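Long-range contacts in quinone oxidoreductase (PDB 1QOR), which catalyses the NADPH-dependent one-electron reduction of quinones to semiquinones, acting as a homodimer: residues A[5-16]-A[48-59]; A[29-40]-A[94-103]. All coordinates share one frame; numbering follows the deposited sequence.

Contact 1 (A[5-16]-A[48-59]); sequences IEFHKHGGPEVL and RSGLYPPPSLPS
Arg48, in the last turn of its helix, reaches across to the loop at Gly11-Gly12 and the start of the 3-10 turn at Pro13. Its CG starts anti to the backbone N (chi1 -170°), and two further bends fold the chain over Gly11 and Gly12, with Val15 CG2 and Leu16 CD2 covering its aliphatic part. NH1 gives Gly11 O a nearly straight bond of 3.0 Å, lying in the guanidinium plane and meeting a carbonyl lone pair, while Pro13 N sits over one guanidinium face. The backbone answers with Gly11 N to Arg48 O at 3.2 Å, so a single residue grips both polar groups of Gly11. At Gly50 a Schellman motif ends the helix, and Gly50 CA lies over the centre of the His10 ring, 3.4 Å from the centroid, a CH-pi contact that a side chain at Gly50 would crowd. Pro54 CD meets the edge of the same imidazole, 3.3 Å from His10 NE2. Leu57 sets CD2 against Phe7 CE2 at 3.5 Å; that ring also takes Arg48 CA over one face, toward its rim. After a cis peptide, Pro58 places CG over the middle of the His8 imidazole, whose rotation is restrained by a hydrogen bond from NE2 to Glu6 OE2. Ser59 closes a single antiparallel bridge with Phe7, its N 2.8 Å from Phe7 O and its O 2.9 Å from Phe7 N. The 5-16 segment leads out of strand 3-6 toward its hairpin partner, strand 17-20; Phe7 also packs on Ile47 of helix 42-49, while helix 307-315 touches Pro13 and supplies Glu315 as the salt-bridge partner of Arg48 NH2.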
loop_
_atom_site.group_PDB
_atom_site.type_symbol
_atom_site.label_atom_id
_atom_site.label_comp_id
_atom_site.label_asym_id
_atom_site.label_seq_id
_atom_site.Cartn_x
_atom_site.Cartn_y
_atom_site.Cartn_z
ATOM N N ILE A 5 -26.818 -14.511 21.924
ATOM C CA ILE A 5 -25.877 -13.917 22.855
ATOM C C ILE A 5 -25.915 -12.435 22.548
ATOM O O ILE A 5 -26.061 -12.032 21.384
ATOM C CB ILE A 5 -24.424 -14.416 22.627
ATOM C CG1 ILE A 5 -24.298 -15.897 22.988
ATOM C CG2 ILE A 5 -23.448 -13.593 23.434
ATOM C CD1 ILE A 5 -24.607 -16.214 24.441
ATOM N N GLU A 6 -25.833 -11.615 23.583
ATOM C CA GLU A 6 -25.796 -10.187 23.346
ATOM C C GLU A 6 -25.023 -9.471 24.414
ATOM O O GLU A 6 -24.677 -10.060 25.437
ATOM C CB GLU A 6 -27.192 -9.608 23.150
ATOM C CG GLU A 6 -28.066 -9.629 24.351
ATOM C CD GLU A 6 -29.370 -8.893 24.088
ATOM O OE1 GLU A 6 -30.049 -9.235 23.074
ATOM O OE2 GLU A 6 -29.693 -7.984 24.894
ATOM N N PHE A 7 -24.583 -8.266 24.082
ATOM C CA PHE A 7 -23.834 -7.454 25.030
ATOM C C PHE A 7 -24.433 -6.032 24.993
ATOM O O PHE A 7 -24.918 -5.574 23.962
ATOM C CB PHE A 7 -22.296 -7.518 24.775
ATOM C CG PHE A 7 -21.852 -6.926 23.464
ATOM C CD1 PHE A 7 -21.976 -7.645 22.270
ATOM C CD2 PHE A 7 -21.303 -5.639 23.418
ATOM C CE1 PHE A 7 -21.554 -7.083 21.038
ATOM C CE2 PHE A 7 -20.882 -5.065 22.212
ATOM C CZ PHE A 7 -21.012 -5.794 21.015
ATOM N N HIS A 8 -24.514 -5.426 26.172
ATOM C CA HIS A 8 -25.099 -4.103 26.390
ATOM C C HIS A 8 -24.029 -3.032 26.598
ATOM O O HIS A 8 -24.353 -1.838 26.665
ATOM C CB HIS A 8 -26.023 -4.147 27.635
ATOM C CG HIS A 8 -27.256 -4.992 27.459
ATOM N ND1 HIS A 8 -28.499 -4.604 27.917
ATOM C CD2 HIS A 8 -27.437 -6.203 26.871
ATOM C CE1 HIS A 8 -29.391 -5.538 27.623
ATOM N NE2 HIS A 8 -28.772 -6.519 26.988
ATOM N N LYS A 9 -22.771 -3.454 26.706
ATOM C CA LYS A 9 -21.667 -2.529 26.923
ATOM C C LYS A 9 -20.391 -3.185 26.442
ATOM O O LYS A 9 -20.310 -4.418 26.416
ATOM C CB LYS A 9 -21.505 -2.228 28.420
ATOM C CG LYS A 9 -21.369 -3.488 29.269
ATOM C CD LYS A 9 -21.119 -3.204 30.729
ATOM C CE LYS A 9 -19.871 -2.356 30.876
ATOM N NZ LYS A 9 -19.272 -2.415 32.274
ATOM N N HIS A 10 -19.394 -2.385 26.091
ATOM C CA HIS A 10 -18.127 -2.933 25.668
ATOM C C HIS A 10 -17.258 -3.394 26.818
ATOM O O HIS A 10 -17.306 -2.835 27.911
ATOM C CB HIS A 10 -17.384 -1.947 24.806
ATOM C CG HIS A 10 -17.945 -1.868 23.434
ATOM N ND1 HIS A 10 -18.366 -0.688 22.866
ATOM C CD2 HIS A 10 -18.276 -2.845 22.561
ATOM C CE1 HIS A 10 -18.944 -0.940 21.704
ATOM N NE2 HIS A 10 -18.901 -2.243 21.495
ATOM N N GLY A 11 -16.514 -4.468 26.605
ATOM C CA GLY A 11 -15.660 -4.926 27.669
ATOM C C GLY A 11 -15.042 -6.257 27.382
ATOM O O GLY A 11 -14.910 -6.617 26.228
ATOM N N GLY A 12 -14.672 -6.966 28.446
ATOM C CA GLY A 12 -14.047 -8.255 28.328
ATOM C C GLY A 12 -15.107 -9.294 28.065
ATOM O O GLY A 12 -16.301 -8.966 28.059
ATOM N N PRO A 13 -14.711 -10.574 27.919
ATOM C CA PRO A 13 -15.611 -11.706 27.658
ATOM C C PRO A 13 -16.832 -11.761 28.606
ATOM O O PRO A 13 -17.938 -12.170 28.221
ATOM C CB PRO A 13 -14.686 -12.905 27.845
ATOM C CG PRO A 13 -13.295 -12.356 27.391
ATOM C CD PRO A 13 -13.308 -11.021 28.084
ATOM N N GLU A 14 -16.616 -11.345 29.845
ATOM C CA GLU A 14 -17.672 -11.325 30.831
ATOM C C GLU A 14 -18.892 -10.484 30.431
ATOM O O GLU A 14 -19.955 -10.687 30.990
ATOM C CB GLU A 14 -17.147 -10.870 32.178
ATOM C CG GLU A 14 -16.907 -9.378 32.271
ATOM C CD GLU A 14 -15.663 -8.873 31.495
ATOM O OE1 GLU A 14 -14.795 -9.703 31.097
ATOM O OE2 GLU A 14 -15.558 -7.620 31.289
ATOM N N VAL A 15 -18.807 -9.597 29.446
ATOM C CA VAL A 15 -20.002 -8.820 29.096
ATOM C C VAL A 15 -20.971 -9.591 28.217
ATOM O O VAL A 15 -22.036 -9.091 27.896
ATOM C CB VAL A 15 -19.683 -7.496 28.358
ATOM C CG1 VAL A 15 -18.670 -6.694 29.125
ATOM C CG2 VAL A 15 -19.212 -7.752 26.923
ATOM N N LEU A 16 -20.620 -10.788 27.786
ATOM C CA LEU A 16 -21.529 -11.500 26.893
ATOM C C LEU A 16 -22.631 -12.185 27.696
ATOM O O LEU A 16 -22.341 -12.825 28.714
ATOM C CB LEU A 16 -20.749 -12.520 26.042
ATOM C CG LEU A 16 -19.741 -11.981 25.011
ATOM C CD1 LEU A 16 -19.031 -13.155 24.397
ATOM C CD2 LEU A 16 -20.415 -11.117 23.922
ATOM N N ARG A 48 -16.929 -6.849 20.386
ATOM C CA ARG A 48 -17.265 -6.944 21.798
ATOM C C ARG A 48 -16.464 -5.947 22.656
ATOM O O ARG A 48 -17.008 -5.340 23.570
ATOM C CB ARG A 48 -16.973 -8.373 22.279
ATOM C CG ARG A 48 -17.479 -8.740 23.668
ATOM C CD ARG A 48 -16.346 -8.815 24.635
ATOM N NE ARG A 48 -15.417 -9.839 24.246
ATOM C CZ ARG A 48 -14.084 -9.797 24.323
ATOM N NH1 ARG A 48 -13.410 -8.772 24.796
ATOM N NH2 ARG A 48 -13.418 -10.816 23.841
ATOM N N SER A 49 -15.165 -5.803 22.383
ATOM C CA SER A 49 -14.295 -4.930 23.168
ATOM C C SER A 49 -14.447 -3.447 22.810
ATOM O O SER A 49 -14.028 -2.586 23.580
ATOM C CB SER A 49 -12.812 -5.358 23.020
ATOM O OG SER A 49 -12.309 -4.957 21.762
ATOM N N GLY A 50 -15.081 -3.155 21.679
ATOM C CA GLY A 50 -15.248 -1.782 21.289
ATOM C C GLY A 50 -14.244 -1.244 20.278
ATOM O O GLY A 50 -14.346 -0.074 19.912
ATOM N N LEU A 51 -13.284 -2.051 19.811
ATOM C CA LEU A 51 -12.333 -1.572 18.797
ATOM C C LEU A 51 -13.148 -1.274 17.550
ATOM O O LEU A 51 -12.836 -0.329 16.845
ATOM C CB LEU A 51 -11.255 -2.612 18.483
ATOM C CG LEU A 51 -10.130 -2.262 17.489
ATOM C CD1 LEU A 51 -9.242 -1.136 18.026
ATOM C CD2 LEU A 51 -9.269 -3.493 17.275
ATOM N N TYR A 52 -14.126 -2.138 17.236
ATOM C CA TYR A 52 -15.040 -1.945 16.095
ATOM C C TYR A 52 -16.431 -1.814 16.764
ATOM O O TYR A 52 -17.090 -2.823 17.073
ATOM C CB TYR A 52 -15.100 -3.155 15.167
ATOM C CG TYR A 52 -13.911 -3.455 14.271
ATOM C CD1 TYR A 52 -12.701 -2.728 14.356
ATOM C CD2 TYR A 52 -13.977 -4.523 13.354
ATOM C CE1 TYR A 52 -11.591 -3.082 13.545
ATOM C CE2 TYR A 52 -12.904 -4.867 12.558
ATOM C CZ TYR A 52 -11.711 -4.157 12.652
ATOM O OH TYR A 52 -10.639 -4.526 11.855
ATOM N N PRO A 53 -16.913 -0.578 16.974
ATOM C CA PRO A 53 -18.226 -0.363 17.615
ATOM C C PRO A 53 -19.375 -0.823 16.709
ATOM O O PRO A 53 -19.334 -0.627 15.498
ATOM C CB PRO A 53 -18.230 1.140 17.826
ATOM C CG PRO A 53 -17.621 1.600 16.551
ATOM C CD PRO A 53 -16.410 0.683 16.400
ATOM N N PRO A 54 -20.385 -1.493 17.274
ATOM C CA PRO A 54 -21.512 -1.963 16.460
ATOM C C PRO A 54 -22.437 -0.833 16.092
ATOM O O PRO A 54 -22.243 0.296 16.529
ATOM C CB PRO A 54 -22.210 -2.964 17.378
ATOM C CG PRO A 54 -21.921 -2.452 18.728
ATOM C CD PRO A 54 -20.485 -1.980 18.657
ATOM N N PRO A 55 -23.428 -1.108 15.226
ATOM C CA PRO A 55 -24.386 -0.071 14.815
ATOM C C PRO A 55 -25.017 0.535 16.085
ATOM O O PRO A 55 -25.198 1.755 16.176
ATOM C CB PRO A 55 -25.390 -0.862 13.992
ATOM C CG PRO A 55 -24.509 -1.894 13.319
ATOM C CD PRO A 55 -23.638 -2.357 14.464
ATOM N N SER A 56 -25.283 -0.312 17.083
ATOM C CA SER A 56 -25.829 0.152 18.341
ATOM C C SER A 56 -25.796 -0.929 19.432
ATOM O O SER A 56 -25.623 -2.127 19.147
ATOM C CB SER A 56 -27.264 0.619 18.132
ATOM O OG SER A 56 -28.045 -0.478 17.698
ATOM N N LEU A 57 -25.997 -0.492 20.674
ATOM C CA LEU A 57 -26.026 -1.360 21.833
ATOM C C LEU A 57 -27.455 -1.315 22.395
ATOM O O LEU A 57 -28.096 -0.274 22.352
ATOM C CB LEU A 57 -25.004 -0.878 22.871
ATOM C CG LEU A 57 -23.517 -0.970 22.472
ATOM C CD1 LEU A 57 -22.576 -0.339 23.502
ATOM C CD2 LEU A 57 -23.162 -2.414 22.295
ATOM N N PRO A 58 -27.985 -2.448 22.901
ATOM C CA PRO A 58 -27.337 -3.766 22.979
ATOM C C PRO A 58 -27.091 -4.299 21.585
ATOM O O PRO A 58 -27.665 -3.797 20.605
ATOM C CB PRO A 58 -28.373 -4.629 23.711
ATOM C CG PRO A 58 -29.164 -3.636 24.508
ATOM C CD PRO A 58 -29.322 -2.505 23.508
ATOM N N SER A 59 -26.257 -5.322 21.492
ATOM C CA SER A 59 -25.961 -5.891 20.189
ATOM C C SER A 59 -25.713 -7.368 20.270
ATOM O O SER A 59 -25.319 -7.891 21.333
ATOM C CB SER A 59 -24.725 -5.209 19.607
ATOM O OG SER A 59 -24.408 -5.720 18.327
#

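Contact 2 (A[29-40]-A[94-103]); sequences NEIQVENKAIGI and AYSSVHNIIA
Gln32 and Asn100 face each other as a non-hydrogen-bonded pair between antiparallel strands 30-35 and 98-102. The Gln32 side chain leaves its strand with CG opposite the backbone N (chi1 169°) and runs out extended over the neighbouring strand. Its CB lies 3.2 Å from Asn100 OD1; the next atom, CG, rests on Val98 CG1 at 3.5 Å; CD stays against the same methyl at 3.6 Å; and the terminal amide ends beside that of Asn100, the two planes only 22° apart. The Asn100 amide is held from its far end by a hydrogen bond from ND2 to Ala24 O. With an alanine here only the CB contact would remain, which would probably leave a gap beside Val98 CG1, where Gln32 CG and CD now lie, and the Asn100 amide without its flat neighbour. The backbones beneath are tied by pairs of bonds at Ile31-Ile101 and Val33-His99, with Ala103 N to Asn29 O at one end and Asn35 N to Ser97 O at the other. This pairing belongs to the beta structure of the GroES-like domain, in which strand 30-35 also pairs with strand 65-72, and a classic bulge at Lys36 and Ala37, opposite Ala66, marks the corner into strand 37-39. On the face carrying Ile31, Val33, His99 and Ile101, Val33 CG2 meets Ile101 CD1 at 3.9 Å; from strand 84-87, Val85 touches Val33, and Tyr87 touches His99 and Ile101. Toward the corner a water donates to both Asn35 O and Ser97 O, joining two carbonyls that cannot bond directly. Past the corner, Ile38 CG2 touches Tyr95 CD1 at 3.7 Å; Tyr95, centre of an inverse gamma turn, hydrogen-bonds through OH to Asp44, part of the NADP-binding site.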
loop_
_atom_site.group_PDB
_atom_site.type_symbol
_atom_site.label_atom_id
_atom_site.label_comp_id
_atom_site.label_asym_id
_atom_site.label_seq_id
_atom_site.Cartn_x
_atom_site.Cartn_y
_atom_site.Cartn_z
ATOM N N ASN A 29 -36.271 -10.256 1.131
ATOM C CA ASN A 29 -35.010 -10.715 0.542
ATOM C C ASN A 29 -34.112 -11.543 1.499
ATOM O O ASN A 29 -32.934 -11.757 1.224
ATOM C CB ASN A 29 -34.234 -9.501 -0.008
ATOM C CG ASN A 29 -33.857 -8.472 1.092
ATOM O OD1 ASN A 29 -34.395 -8.490 2.210
ATOM N ND2 ASN A 29 -32.931 -7.575 0.766
ATOM N N GLU A 30 -34.686 -12.031 2.589
ATOM C CA GLU A 30 -33.965 -12.804 3.585
ATOM C C GLU A 30 -34.457 -14.249 3.707
ATOM O O GLU A 30 -35.496 -14.616 3.176
ATOM C CB GLU A 30 -34.137 -12.149 4.964
ATOM C CG GLU A 30 -33.681 -10.698 5.056
ATOM C CD GLU A 30 -33.740 -10.129 6.480
ATOM O OE1 GLU A 30 -34.616 -10.536 7.274
ATOM O OE2 GLU A 30 -32.904 -9.255 6.804
ATOM N N ILE A 31 -33.698 -15.065 4.427
ATOM C CA ILE A 31 -34.068 -16.453 4.707
ATOM C C ILE A 31 -33.831 -16.540 6.216
ATOM O O ILE A 31 -33.093 -15.714 6.778
ATOM C CB ILE A 31 -33.135 -17.483 4.001
ATOM C CG1 ILE A 31 -31.664 -17.280 4.434
ATOM C CG2 ILE A 31 -33.321 -17.402 2.508
ATOM C CD1 ILE A 31 -30.636 -18.258 3.861
ATOM N N GLN A 32 -34.509 -17.466 6.882
ATOM C CA GLN A 32 -34.330 -17.660 8.307
ATOM C C GLN A 32 -33.634 -18.999 8.447
ATOM O O GLN A 32 -34.082 -19.992 7.851
ATOM C CB GLN A 32 -35.669 -17.733 8.987
ATOM C CG GLN A 32 -35.578 -18.180 10.413
ATOM C CD GLN A 32 -36.847 -17.845 11.145
ATOM O OE1 GLN A 32 -37.176 -16.656 11.323
ATOM N NE2 GLN A 32 -37.599 -18.877 11.544
ATOM N N VAL A 33 -32.602 -19.057 9.281
ATOM C CA VAL A 33 -31.834 -20.292 9.439
ATOM C C VAL A 33 -31.752 -20.774 10.862
ATOM O O VAL A 33 -31.556 -19.986 11.781
ATOM C CB VAL A 33 -30.386 -20.093 8.891
ATOM C CG1 VAL A 33 -29.491 -21.279 9.196
ATOM C CG2 VAL A 33 -30.432 -19.797 7.396
ATOM N N GLU A 34 -32.012 -22.054 11.060
ATOM C CA GLU A 34 -31.887 -22.616 12.389
ATOM C C GLU A 34 -30.415 -23.036 12.391
ATOM O O GLU A 34 -30.023 -23.951 11.626
ATOM C CB GLU A 34 -32.738 -23.861 12.544
ATOM C CG GLU A 34 -34.233 -23.675 12.560
ATOM C CD GLU A 34 -34.919 -25.040 12.547
ATOM O OE1 GLU A 34 -34.724 -25.834 13.516
ATOM O OE2 GLU A 34 -35.580 -25.352 11.521
ATOM N N ASN A 35 -29.605 -22.373 13.216
ATOM C CA ASN A 35 -28.177 -22.634 13.265
ATOM C C ASN A 35 -27.835 -23.948 13.950
ATOM O O ASN A 35 -28.389 -24.259 14.989
ATOM C CB ASN A 35 -27.449 -21.451 13.909
ATOM C CG ASN A 35 -27.471 -20.173 13.022
ATOM O OD1 ASN A 35 -27.357 -19.062 13.539
ATOM N ND2 ASN A 35 -27.606 -20.332 11.714
ATOM N N LYS A 36 -26.945 -24.721 13.323
ATOM C CA LYS A 36 -26.481 -26.040 13.825
ATOM C C LYS A 36 -25.061 -25.926 14.344
ATOM O O LYS A 36 -24.666 -26.637 15.273
ATOM C CB LYS A 36 -26.481 -27.066 12.696
ATOM C CG LYS A 36 -27.836 -27.248 12.029
ATOM C CD LYS A 36 -28.755 -27.795 13.064
ATOM C CE LYS A 36 -30.143 -27.950 12.556
ATOM N NZ LYS A 36 -30.967 -28.438 13.715
ATOM N N ALA A 37 -24.281 -25.059 13.697
ATOM C CA ALA A 37 -22.897 -24.806 14.096
ATOM C C ALA A 37 -22.617 -23.312 13.836
ATOM O O ALA A 37 -23.029 -22.775 12.811
ATOM C CB ALA A 37 -21.930 -25.714 13.314
ATOM N N ILE A 38 -21.923 -22.665 14.769
ATOM C CA ILE A 38 -21.616 -21.228 14.701
ATOM C C ILE A 38 -20.094 -20.989 14.741
ATOM O O ILE A 38 -19.415 -21.451 15.664
ATOM C CB ILE A 38 -22.259 -20.495 15.951
ATOM C CG1 ILE A 38 -23.776 -20.767 15.998
ATOM C CG2 ILE A 38 -21.945 -18.962 15.953
ATOM C CD1 ILE A 38 -24.435 -20.350 17.309
ATOM N N GLY A 39 -19.574 -20.233 13.782
ATOM C CA GLY A 39 -18.153 -19.976 13.775
ATOM C C GLY A 39 -17.760 -18.894 14.757
ATOM O O GLY A 39 -18.574 -18.021 15.103
ATOM N N ILE A 40 -16.545 -19.000 15.287
ATOM C CA ILE A 40 -15.988 -18.000 16.185
ATOM C C ILE A 40 -14.879 -17.333 15.352
ATOM O O ILE A 40 -14.113 -18.008 14.631
ATOM C CB ILE A 40 -15.398 -18.637 17.458
ATOM C CG1 ILE A 40 -16.545 -19.283 18.265
ATOM C CG2 ILE A 40 -14.585 -17.582 18.284
ATOM C CD1 ILE A 40 -16.105 -20.089 19.443
ATOM N N ALA A 94 -25.131 -13.825 14.447
ATOM C CA ALA A 94 -24.991 -15.260 14.132
ATOM C C ALA A 94 -24.813 -16.118 15.394
ATOM O O ALA A 94 -25.037 -17.339 15.332
ATOM C CB ALA A 94 -23.878 -15.508 13.146
ATOM N N TYR A 95 -24.395 -15.503 16.513
ATOM C CA TYR A 95 -24.273 -16.226 17.793
ATOM C C TYR A 95 -25.726 -16.382 18.295
ATOM O O TYR A 95 -26.163 -15.676 19.241
ATOM C CB TYR A 95 -23.509 -15.418 18.848
ATOM C CG TYR A 95 -21.993 -15.456 18.819
ATOM C CD1 TYR A 95 -21.282 -15.683 17.632
ATOM C CD2 TYR A 95 -21.268 -15.186 19.972
ATOM C CE1 TYR A 95 -19.888 -15.630 17.610
ATOM C CE2 TYR A 95 -19.880 -15.116 19.958
ATOM C CZ TYR A 95 -19.209 -15.338 18.776
ATOM O OH TYR A 95 -17.848 -15.209 18.750
ATOM N N SER A 96 -26.483 -17.264 17.644
ATOM C CA SER A 96 -27.878 -17.468 17.978
ATOM C C SER A 96 -28.342 -18.775 17.382
ATOM O O SER A 96 -27.763 -19.278 16.398
ATOM C CB SER A 96 -28.709 -16.348 17.376
ATOM O OG SER A 96 -28.590 -16.358 15.964
ATOM N N SER A 97 -29.448 -19.286 17.909
ATOM C CA SER A 97 -29.994 -20.533 17.411
ATOM C C SER A 97 -30.811 -20.332 16.138
ATOM O O SER A 97 -30.949 -21.252 15.353
ATOM C CB SER A 97 -30.773 -21.255 18.522
ATOM O OG SER A 97 -31.845 -20.476 19.020
ATOM N N VAL A 98 -31.269 -19.113 15.882
ATOM C CA VAL A 98 -32.057 -18.798 14.677
ATOM C C VAL A 98 -31.637 -17.388 14.271
ATOM O O VAL A 98 -31.632 -16.468 15.111
ATOM C CB VAL A 98 -33.601 -18.722 14.977
ATOM C CG1 VAL A 98 -34.412 -18.593 13.688
ATOM C CG2 VAL A 98 -34.051 -19.927 15.808
ATOM N N HIS A 99 -31.332 -17.186 12.993
ATOM C CA HIS A 99 -30.900 -15.875 12.542
ATOM C C HIS A 99 -31.469 -15.592 11.157
ATOM O O HIS A 99 -31.699 -16.513 10.374
ATOM C CB HIS A 99 -29.348 -15.822 12.550
ATOM C CG HIS A 99 -28.771 -14.434 12.395
ATOM N ND1 HIS A 99 -29.289 -13.325 13.035
ATOM C CD2 HIS A 99 -27.699 -13.989 11.691
ATOM C CE1 HIS A 99 -28.562 -12.262 12.732
ATOM N NE2 HIS A 99 -27.590 -12.637 11.919
ATOM N N ASN A 100 -31.809 -14.343 10.873
ATOM C CA ASN A 100 -32.310 -14.034 9.529
ATOM C C ASN A 100 -31.122 -13.456 8.757
ATOM O O ASN A 100 -30.336 -12.703 9.319
ATOM C CB ASN A 100 -33.511 -13.064 9.557
ATOM C CG ASN A 100 -34.721 -13.657 10.249
ATOM O OD1 ASN A 100 -35.093 -14.796 10.014
ATOM N ND2 ASN A 100 -35.331 -12.887 11.120
ATOM N N ILE A 101 -30.985 -13.817 7.484
ATOM C CA ILE A 101 -29.853 -13.387 6.693
ATOM C C ILE A 101 -30.281 -13.023 5.274
ATOM O O ILE A 101 -31.157 -13.674 4.702
ATOM C CB ILE A 101 -28.774 -14.581 6.568
ATOM C CG1 ILE A 101 -28.306 -15.058 7.929
ATOM C CG2 ILE A 101 -27.554 -14.155 5.739
ATOM C CD1 ILE A 101 -29.018 -16.300 8.378
ATOM N N ILE A 102 -29.644 -11.997 4.707
ATOM C CA ILE A 102 -29.905 -11.605 3.323
ATOM C C ILE A 102 -29.474 -12.839 2.528
ATOM O O ILE A 102 -28.339 -13.293 2.648
ATOM C CB ILE A 102 -29.050 -10.367 2.878
ATOM C CG1 ILE A 102 -29.719 -9.059 3.305
ATOM C CG2 ILE A 102 -28.909 -10.311 1.371
ATOM C CD1 ILE A 102 -30.016 -8.961 4.791
ATOM N N ALA A 103 -30.395 -13.362 1.730
ATOM C CA ALA A 103 -30.187 -14.548 0.932
ATOM C C ALA A 103 -29.018 -14.538 -0.062
ATOM O O ALA A 103 -28.546 -15.605 -0.458
ATOM C CB ALA A 103 -31.488 -14.938 0.243
HETATM O O HOH W 1 -30.874 -24.088 16.291
#

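Overall arrangement
Along the chain the segments alternate: 5-16, 29-40, 48-59, 94-103. Strand 37-39 of contact 2 is followed by helix 42-49, whose end opens contact 1, and the first residues of that helix, Phe42 to Tyr46, bind NADP. The contact centres lie 19 Å apart, yet they touch where Ile5 N comes 3.0 Å from Tyr95 O, a probable hydrogen bond. Both approach the cofactor: the side chain of Ile40 in contact 2 is about 6 Å from the bound NADPH, and that of Arg48 in contact 1 about 10 Å from it. Arg48 lies about 4 Å from Thr45, side chain to side chain.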